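Local atomic coordinates of cadherin-related family member 2 (PDB entry 5CYX), a protein that probably joins neighbouring microvilli by calcium-dependent adhesion to CDHR5 through its extracellular cadherin repeats, thereby controlling how microvilli pack at the apical surface of epithelial cells. Residues 103-108 / 201-206; 140-145 / 185-190; 238-243 / 275-280. All coordinates share one frame; numbering follows the deposited sequence.

Interaction 1. Residues 103-108 / 201-206; sequences PVFLNT and QCSQPV
Phe105 receives Val206 over one ring face: Val206 CG2 lies 4.3 Å from the ring centroid and 28° off its normal, a CH-pi contact. At the edge of the same ring, in its plane, Ser203 OG sits 3.6 Å from CE2, put there by a chi1 of 69° that sets it between the backbone N and the carbonyl carbon. That hydroxyl is fixed by its own partners, bonding to Gln204 O and to Ala187 N on the adjoining strand. The same Val206 methyl presses on Asn107 O at 3.3 Å, and Val206 CA makes a CA-H...O contact with Thr108 O. Thr108 CG2 meets the Gln204 amide, 3.5 Å from NE2, the two side chains crossing at about a right angle. Water joins the backbones, donating to Pro103 O at 2.7 Å and accepting from Gln204 N. An alanine at Phe105 would probably leave Val206 CG2 without its aromatic face and open a gap beside Ser203. Pro103 rests its CD on Gln201 O at 3.7 Å, just after the calcium ligands Asn99 and Asn101 of the EC1-EC2 linker. The two loops lead into strands 109-115 and 206-213, with Phe105 and Pro103 packed on Ala187 of strand 180-189.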
loop_
_atom_site.group_PDB
_atom_site.type_symbol
_atom_site.label_atom_id
_atom_site.label_comp_id
_atom_site.label_asym_id
_atom_site.label_seq_id
_atom_site.Cartn_x
_atom_site.Cartn_y
_atom_site.Cartn_z
ATOM N N PRO A 103 11.415 -9.085 18.244
ATOM C CA PRO A 103 10.429 -9.591 17.328
ATOM C C PRO A 103 10.817 -10.978 16.862
ATOM O O PRO A 103 11.951 -11.175 16.445
ATOM C CB PRO A 103 10.514 -8.608 16.157
ATOM C CG PRO A 103 10.952 -7.331 16.769
ATOM C CD PRO A 103 11.974 -7.807 17.772
ATOM N N VAL A 104 9.875 -11.906 16.922
ATOM C CA VAL A 104 10.124 -13.300 16.555
ATOM C C VAL A 104 9.090 -13.743 15.498
ATOM O O VAL A 104 7.895 -13.377 15.571
ATOM C CB VAL A 104 10.089 -14.269 17.794
ATOM C CG1 VAL A 104 11.351 -14.124 18.630
ATOM C CG2 VAL A 104 8.857 -14.021 18.676
ATOM N N PHE A 105 9.589 -14.470 14.505
ATOM C CA PHE A 105 8.818 -15.116 13.450
ATOM C C PHE A 105 8.847 -16.592 13.800
ATOM O O PHE A 105 9.842 -17.031 14.358
ATOM C CB PHE A 105 9.561 -15.011 12.108
ATOM C CG PHE A 105 9.714 -13.602 11.545
ATOM C CD1 PHE A 105 8.764 -13.080 10.704
ATOM C CD2 PHE A 105 10.857 -12.868 11.774
ATOM C CE1 PHE A 105 8.908 -11.796 10.152
ATOM C CE2 PHE A 105 11.032 -11.608 11.216
ATOM C CZ PHE A 105 10.051 -11.064 10.404
ATOM N N LEU A 106 7.833 -17.357 13.396
ATOM C CA LEU A 106 7.761 -18.822 13.632
ATOM C C LEU A 106 8.720 -19.724 12.788
ATOM O O LEU A 106 9.090 -20.794 13.248
ATOM C CB LEU A 106 6.316 -19.312 13.448
ATOM C CG LEU A 106 5.322 -18.790 14.497
ATOM C CD1 LEU A 106 3.898 -18.945 13.979
ATOM C CD2 LEU A 106 5.506 -19.523 15.836
ATOM N N ASN A 107 9.057 -19.306 11.557
ATOM C CA ASN A 107 10.123 -19.930 10.746
ATOM C C ASN A 107 11.098 -18.867 10.262
ATOM O O ASN A 107 10.787 -17.669 10.294
ATOM C CB ASN A 107 9.552 -20.674 9.534
ATOM C CG ASN A 107 8.683 -21.838 9.933
ATOM O OD1 ASN A 107 7.456 -21.697 10.064
ATOM N ND2 ASN A 107 9.298 -22.981 10.159
ATOM N N THR A 108 12.261 -19.324 9.798
ATOM C CA THR A 108 13.283 -18.460 9.191
ATOM C C THR A 108 13.295 -18.451 7.647
ATOM O O THR A 108 13.970 -17.601 7.040
ATOM C CB THR A 108 14.708 -18.868 9.637
ATOM O OG1 THR A 108 15.010 -20.187 9.160
ATOM C CG2 THR A 108 14.818 -18.820 11.138
ATOM N N GLN A 201 15.044 -3.272 19.357
ATOM C CA GLN A 201 15.475 -4.691 19.143
ATOM C C GLN A 201 15.107 -5.176 17.761
ATOM O O GLN A 201 14.045 -4.799 17.245
ATOM C CB GLN A 201 14.847 -5.603 20.173
ATOM C CG GLN A 201 15.131 -5.219 21.616
ATOM C CD GLN A 201 16.392 -5.839 22.167
ATOM O OE1 GLN A 201 17.171 -6.467 21.443
ATOM N NE2 GLN A 201 16.602 -5.671 23.458
ATOM N N CYS A 202 15.968 -6.012 17.165
ATOM C CA CYS A 202 15.728 -6.573 15.811
ATOM C C CYS A 202 15.690 -8.119 15.809
ATOM O O CYS A 202 16.235 -8.764 16.684
ATOM C CB CYS A 202 16.742 -6.012 14.780
ATOM S SG CYS A 202 16.566 -4.209 14.403
ATOM N N SER A 203 14.976 -8.697 14.855
ATOM C CA SER A 203 14.881 -10.137 14.745
ATOM C C SER A 203 16.115 -10.703 14.109
ATOM O O SER A 203 16.938 -9.976 13.578
ATOM C CB SER A 203 13.739 -10.511 13.828
ATOM O OG SER A 203 14.065 -10.142 12.502
ATOM N N GLN A 204 16.190 -12.036 14.107
ATOM C CA GLN A 204 17.141 -12.721 13.243
ATOM C C GLN A 204 16.660 -12.527 11.777
ATOM O O GLN A 204 15.475 -12.377 11.549
ATOM C CB GLN A 204 17.276 -14.236 13.613
ATOM C CG GLN A 204 16.035 -15.104 13.353
ATOM C CD GLN A 204 16.255 -16.612 13.688
ATOM O OE1 GLN A 204 17.299 -17.182 13.390
ATOM N NE2 GLN A 204 15.237 -17.248 14.268
ATOM N N PRO A 205 17.585 -12.588 10.795
ATOM C CA PRO A 205 17.201 -12.535 9.383
ATOM C C PRO A 205 16.225 -13.640 9.036
ATOM O O PRO A 205 16.324 -14.749 9.582
ATOM C CB PRO A 205 18.527 -12.823 8.627
ATOM C CG PRO A 205 19.594 -12.712 9.637
ATOM C CD PRO A 205 18.977 -13.075 10.942
ATOM N N VAL A 206 15.336 -13.342 8.093
ATOM C CA VAL A 206 14.400 -14.313 7.583
ATOM C C VAL A 206 14.411 -14.195 6.074
ATOM O O VAL A 206 14.672 -13.117 5.542
ATOM C CB VAL A 206 13.044 -13.984 8.258
ATOM C CG1 VAL A 206 11.984 -13.434 7.298
ATOM C CG2 VAL A 206 12.600 -15.111 9.150
HETATM O O HOH W 1 13.743 -13.165 15.983
HETATM O O HOH W 2 12.321 -15.440 14.737
#

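Interaction 2. Residues 140-145 / 185-190; sequences VQYFIE and LKACDS. With CA (calcium ion), chain D.
Gln141 with Cys188 and Phe143 with Lys186 form hydrogen-bonded pairs of an antiparallel ladder, each closed by two backbone N-H...O bonds, the straightest being Gln141 N to Cys188 O at 2.8 Å and 176°. Tyr142, Ala187, Ile144 and Leu185 point to one face of the sheet. There Ala187 CB touches Val140 CG1 at 3.8 Å, and Val140 CG1 lies over one face of the Tyr142 ring, toward its rim. The Ile144 and Leu185 side chains lie side by side, with Ile144 CG1 3.9 Å from Leu185 CD2. The other face carries Phe143, whose CE2 meets Cys188 SG at 4.0 Å in an oblique sulfur-aromatic contact; this sulfur is bound in the disulfide to Cys202. Lys186, extended beyond CG, lays CE 3.5 Å from Glu145 OE2, while NZ stays 4.1 Å from that oxygen, too far for a salt bridge. Next to Cys188, Asp189 OD2 binds calcium at 2.5 Å, with Asn99, Asn101, Asp131, Asp133 and Ala137 among the other ligands. Asp189 OD1 accepts from Gln201 N and Gly191 N, fixing the carboxylate. The lysine-glutamate attraction is thus probably modest, whereas the aspartate ties this sheet of EC2 directly to the calcium-rigidified EC1-EC2 junction.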
loop_
_atom_site.group_PDB
_atom_site.type_symbol
_atom_site.label_atom_id
_atom_site.label_comp_id
_atom_site.label_asym_id
_atom_site.label_seq_id
_atom_site.Cartn_x
_atom_site.Cartn_y
_atom_site.Cartn_z
ATOM N N VAL A 140 5.891 -3.755 16.084
ATOM C CA VAL A 140 6.746 -4.326 15.076
ATOM C C VAL A 140 6.704 -3.573 13.727
ATOM O O VAL A 140 5.640 -3.207 13.249
ATOM C CB VAL A 140 6.429 -5.822 14.897
ATOM C CG1 VAL A 140 7.434 -6.453 13.953
ATOM C CG2 VAL A 140 6.491 -6.518 16.258
ATOM N N GLN A 141 7.883 -3.290 13.171
ATOM C CA GLN A 141 8.043 -2.736 11.833
ATOM C C GLN A 141 8.831 -3.749 11.029
ATOM O O GLN A 141 9.623 -4.512 11.614
ATOM C CB GLN A 141 8.843 -1.417 11.871
ATOM C CG GLN A 141 8.445 -0.467 12.992
ATOM C CD GLN A 141 8.842 0.989 12.725
ATOM O OE1 GLN A 141 8.829 1.847 13.635
ATOM N NE2 GLN A 141 9.157 1.293 11.475
ATOM N N TYR A 142 8.623 -3.752 9.714
ATOM C CA TYR A 142 9.293 -4.661 8.796
ATOM C C TYR A 142 10.185 -3.978 7.782
ATOM O O TYR A 142 9.887 -2.887 7.331
ATOM C CB TYR A 142 8.256 -5.462 8.024
ATOM C CG TYR A 142 7.370 -6.248 8.949
ATOM C CD1 TYR A 142 6.220 -5.672 9.499
ATOM C CD2 TYR A 142 7.674 -7.575 9.275
ATOM C CE1 TYR A 142 5.417 -6.405 10.371
ATOM C CE2 TYR A 142 6.888 -8.296 10.135
ATOM C CZ TYR A 142 5.752 -7.737 10.658
ATOM O OH TYR A 142 4.977 -8.474 11.516
ATOM N N PHE A 143 11.222 -4.691 7.355
ATOM C CA PHE A 143 12.212 -4.156 6.410
ATOM C C PHE A 143 12.674 -5.228 5.453
ATOM O O PHE A 143 12.870 -6.382 5.865
ATOM C CB PHE A 143 13.459 -3.627 7.128
ATOM C CG PHE A 143 13.156 -2.641 8.149
ATOM C CD1 PHE A 143 13.087 -1.267 7.819
ATOM C CD2 PHE A 143 12.879 -3.045 9.439
ATOM C CE1 PHE A 143 12.769 -0.341 8.801
ATOM C CE2 PHE A 143 12.532 -2.126 10.415
ATOM C CZ PHE A 143 12.484 -0.754 10.092
ATOM N N ILE A 144 12.828 -4.839 4.187
ATOM C CA ILE A 144 13.464 -5.657 3.192
ATOM C C ILE A 144 14.936 -5.303 3.214
ATOM O O ILE A 144 15.291 -4.189 2.853
ATOM C CB ILE A 144 12.886 -5.440 1.777
ATOM C CG1 ILE A 144 11.451 -5.984 1.723
ATOM C CG2 ILE A 144 13.747 -6.158 0.725
ATOM C CD1 ILE A 144 10.705 -5.548 0.481
ATOM N N GLU A 145 15.776 -6.234 3.628
ATOM C CA GLU A 145 17.221 -5.994 3.731
ATOM C C GLU A 145 17.947 -6.167 2.404
ATOM O O GLU A 145 18.755 -5.322 2.034
ATOM C CB GLU A 145 17.866 -6.890 4.799
ATOM C CG GLU A 145 17.505 -6.509 6.232
ATOM C CD GLU A 145 18.076 -5.158 6.649
ATOM O OE1 GLU A 145 19.318 -5.068 6.885
ATOM O OE2 GLU A 145 17.291 -4.162 6.701
ATOM N N LEU A 185 14.594 -10.413 4.940
ATOM C CA LEU A 185 13.863 -9.403 5.759
ATOM C C LEU A 185 14.340 -9.387 7.180
ATOM O O LEU A 185 14.997 -10.335 7.651
ATOM C CB LEU A 185 12.359 -9.693 5.829
ATOM C CG LEU A 185 11.698 -10.344 4.645
ATOM C CD1 LEU A 185 10.220 -10.594 4.985
ATOM C CD2 LEU A 185 11.794 -9.454 3.432
ATOM N N LYS A 186 14.007 -8.309 7.870
ATOM C CA LYS A 186 14.002 -8.316 9.332
ATOM C C LYS A 186 12.812 -7.539 9.898
ATOM O O LYS A 186 12.104 -6.859 9.171
ATOM C CB LYS A 186 15.310 -7.820 9.939
ATOM C CG LYS A 186 15.638 -6.379 9.596
ATOM C CD LYS A 186 16.847 -5.834 10.370
ATOM C CE LYS A 186 16.905 -4.309 10.176
ATOM N NZ LYS A 186 18.176 -3.657 10.621
ATOM N N ALA A 187 12.588 -7.732 11.187
ATOM C CA ALA A 187 11.552 -7.043 11.913
ATOM C C ALA A 187 12.226 -6.410 13.108
ATOM O O ALA A 187 12.996 -7.085 13.770
ATOM C CB ALA A 187 10.440 -8.025 12.345
ATOM N N CYS A 188 11.975 -5.120 13.341
ATOM C CA CYS A 188 12.414 -4.452 14.558
ATOM C C CYS A 188 11.212 -3.924 15.318
ATOM O O CYS A 188 10.123 -3.770 14.758
ATOM C CB CYS A 188 13.379 -3.299 14.255
ATOM S SG CYS A 188 14.772 -3.807 13.211
ATOM N N ASP A 189 11.397 -3.650 16.597
ATOM C CA ASP A 189 10.377 -2.956 17.314
ATOM C C ASP A 189 10.599 -1.446 17.034
ATOM O O ASP A 189 11.562 -1.037 16.331
ATOM C CB ASP A 189 10.325 -3.348 18.804
ATOM C CG ASP A 189 11.632 -3.147 19.527
ATOM O OD1 ASP A 189 12.344 -2.187 19.197
ATOM O OD2 ASP A 189 11.972 -3.983 20.416
ATOM N N SER A 190 9.763 -0.642 17.638
ATOM C CA SER A 190 9.732 0.799 17.405
ATOM C C SER A 190 10.456 1.522 18.571
ATOM O O SER A 190 10.306 2.694 18.777
ATOM C CB SER A 190 8.270 1.261 17.262
ATOM O OG SER A 190 7.561 0.527 16.264
HETATM CA CA CA D . 10.756 -5.442 22.043
#

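Interaction 3. Residues 238-243 / 275-280; sequences GTSVLT and DGVIFV
Asp275 meets the other strand through its backbone, its O lying 4.0 Å from Thr243 CG2. Its carboxylate turns back on its own chain: OD1 takes a weak bond from Val277 N, and OD2 forms a salt bridge with Arg273. Gly276 follows at positive phi, its O in a CA-H...O contact with Thr243 CA. Val277 then spreads its two methyls, CG1 lying 3.9 Å from Ser240 OG and CG2 equally far from Thr243 OG1. Ile278 faces two residues at once: Val241 N donates to Ile278 O at 2.8 Å, and Ile278 N donates to Leu242 O. This is a classic beta bulge in strand 240-248, with Val241 in the helical region (psi -55°), set in one of the sheets of the EC3 cadherin domain. On the inward side Ile278 CD1 and Leu242 CD2 lie alongside each other at 3.7 Å; Leu242 also packs on Ala229, and Ile278 on Ile272. Phe279 has CG between the backbone N and the carbonyl carbon (chi1 57°), and the ring packs on Asp271 and Arg273 rather than on strand 240-243. Val280 closes the ladder, its N bonded to Thr239 O and its O to Gly238 N at 2.7 Å. With Gly238 at phi 93°, where a CB would jam against the preceding carbonyl, this second irregularity fits a G1 bulge. The Val280 and Val241 side chains cross at about a right angle, their CG2 atoms 4.1 Å apart, with Val231 packed on Val280.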
loop_
_atom_site.group_PDB
_atom_site.type_symbol
_atom_site.label_atom_id
_atom_site.label_comp_id
_atom_site.label_asym_id
_atom_site.label_seq_id
_atom_site.Cartn_x
_atom_site.Cartn_y
_atom_site.Cartn_z
ATOM N N GLY A 238 5.038 -33.778 -52.955
ATOM C CA GLY A 238 5.522 -34.167 -51.620
ATOM C C GLY A 238 7.031 -34.188 -51.346
ATOM O O GLY A 238 7.449 -34.584 -50.272
ATOM N N THR A 239 7.857 -33.792 -52.301
ATOM C CA THR A 239 9.316 -33.703 -52.080
ATOM C C THR A 239 9.661 -32.654 -51.017
ATOM O O THR A 239 9.222 -31.507 -51.117
ATOM C CB THR A 239 10.050 -33.362 -53.399
ATOM O OG1 THR A 239 9.712 -34.314 -54.400
ATOM C CG2 THR A 239 11.580 -33.382 -53.236
ATOM N N SER A 240 10.450 -33.039 -50.011
ATOM C CA SER A 240 10.991 -32.072 -49.043
ATOM C C SER A 240 11.872 -31.040 -49.736
ATOM O O SER A 240 12.614 -31.365 -50.648
ATOM C CB SER A 240 11.856 -32.748 -47.987
ATOM O OG SER A 240 11.093 -33.630 -47.216
ATOM N N VAL A 241 11.778 -29.805 -49.273
ATOM C CA VAL A 241 12.560 -28.715 -49.788
ATOM C C VAL A 241 13.473 -28.186 -48.683
ATOM O O VAL A 241 14.684 -28.080 -48.876
ATOM C CB VAL A 241 11.640 -27.616 -50.335
ATOM C CG1 VAL A 241 12.455 -26.438 -50.884
ATOM C CG2 VAL A 241 10.774 -28.196 -51.428
ATOM N N LEU A 242 12.894 -27.819 -47.546
ATOM C CA LEU A 242 13.665 -27.453 -46.349
ATOM C C LEU A 242 12.793 -27.426 -45.108
ATOM O O LEU A 242 11.554 -27.376 -45.194
ATOM C CB LEU A 242 14.340 -26.089 -46.492
ATOM C CG LEU A 242 13.484 -24.829 -46.303
ATOM C CD1 LEU A 242 14.386 -23.631 -46.114
ATOM C CD2 LEU A 242 12.513 -24.641 -47.465
ATOM N N THR A 243 13.467 -27.414 -43.964
ATOM C CA THR A 243 12.841 -27.296 -42.668
ATOM C C THR A 243 13.082 -25.908 -42.099
ATOM O O THR A 243 14.230 -25.455 -42.033
ATOM C CB THR A 243 13.445 -28.316 -41.714
ATOM O OG1 THR A 243 13.476 -29.569 -42.390
ATOM C CG2 THR A 243 12.610 -28.432 -40.404
ATOM N N ASP A 275 5.503 -29.906 -38.523
ATOM C CA ASP A 275 6.879 -30.006 -38.072
ATOM C C ASP A 275 7.850 -29.039 -38.802
ATOM O O ASP A 275 9.046 -29.207 -38.689
ATOM C CB ASP A 275 7.382 -31.455 -38.158
ATOM C CG ASP A 275 7.545 -31.956 -39.589
ATOM O OD1 ASP A 275 7.095 -31.302 -40.562
ATOM O OD2 ASP A 275 8.117 -33.056 -39.734
ATOM N N GLY A 276 7.322 -28.074 -39.562
ATOM C CA GLY A 276 8.130 -27.061 -40.245
ATOM C C GLY A 276 8.719 -27.445 -41.601
ATOM O O GLY A 276 9.462 -26.655 -42.199
ATOM N N VAL A 277 8.378 -28.628 -42.107
ATOM C CA VAL A 277 8.921 -29.093 -43.374
ATOM C C VAL A 277 8.067 -28.616 -44.532
ATOM O O VAL A 277 6.849 -28.954 -44.635
ATOM C CB VAL A 277 8.985 -30.625 -43.474
ATOM C CG1 VAL A 277 9.477 -31.037 -44.860
ATOM C CG2 VAL A 277 9.888 -31.206 -42.394
ATOM N N ILE A 278 8.740 -27.937 -45.441
ATOM C CA ILE A 278 8.155 -27.348 -46.628
ATOM C C ILE A 278 8.307 -28.318 -47.791
ATOM O O ILE A 278 9.412 -28.763 -48.109
ATOM C CB ILE A 278 8.843 -26.002 -46.967
ATOM C CG1 ILE A 278 8.483 -24.948 -45.905
ATOM C CG2 ILE A 278 8.478 -25.538 -48.383
ATOM C CD1 ILE A 278 9.312 -23.675 -45.968
ATOM N N PHE A 279 7.186 -28.623 -48.436
ATOM C CA PHE A 279 7.143 -29.625 -49.480
ATOM C C PHE A 279 6.540 -29.114 -50.789
ATOM O O PHE A 279 5.787 -28.125 -50.805
ATOM C CB PHE A 279 6.400 -30.875 -49.006
ATOM C CG PHE A 279 4.976 -30.639 -48.521
ATOM C CD1 PHE A 279 3.899 -30.735 -49.397
ATOM C CD2 PHE A 279 4.713 -30.399 -47.174
ATOM C CE1 PHE A 279 2.585 -30.584 -48.956
ATOM C CE2 PHE A 279 3.416 -30.209 -46.723
ATOM C CZ PHE A 279 2.340 -30.326 -47.609
ATOM N N VAL A 280 6.873 -29.825 -51.873
ATOM C CA VAL A 280 6.294 -29.578 -53.194
ATOM C C VAL A 280 4.817 -30.008 -53.165
ATOM O O VAL A 280 4.507 -31.174 -52.850
ATOM C CB VAL A 280 7.078 -30.327 -54.300
ATOM C CG1 VAL A 280 6.296 -30.346 -55.620
ATOM C CG2 VAL A 280 8.466 -29.704 -54.485
#

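Overall arrangement
Interactions 1 and 2 belong to the second cadherin repeat and have centres 9 Å apart; interaction 2 is nested inside the loop that interaction 1 closes. They are joined by the Cys188-Cys202 disulfide, SG to SG 2.2 Å, and Val206 O probably bonds to Leu185 N. Interaction 2 lies in the sheet where strand 180-189 runs between 140-148 and 206-213; interaction 1 sits beside it in the adjoining loops, near the EC1-EC2 calcium ions. Interaction 3 follows in the third repeat, its centre about 62 Å from that of interaction 2 and the nearest atoms about 46 Å apart. Two more calcium ions lie at the junction of the second and third repeats, consistent with an elongated, calcium-stiffened adhesion rod.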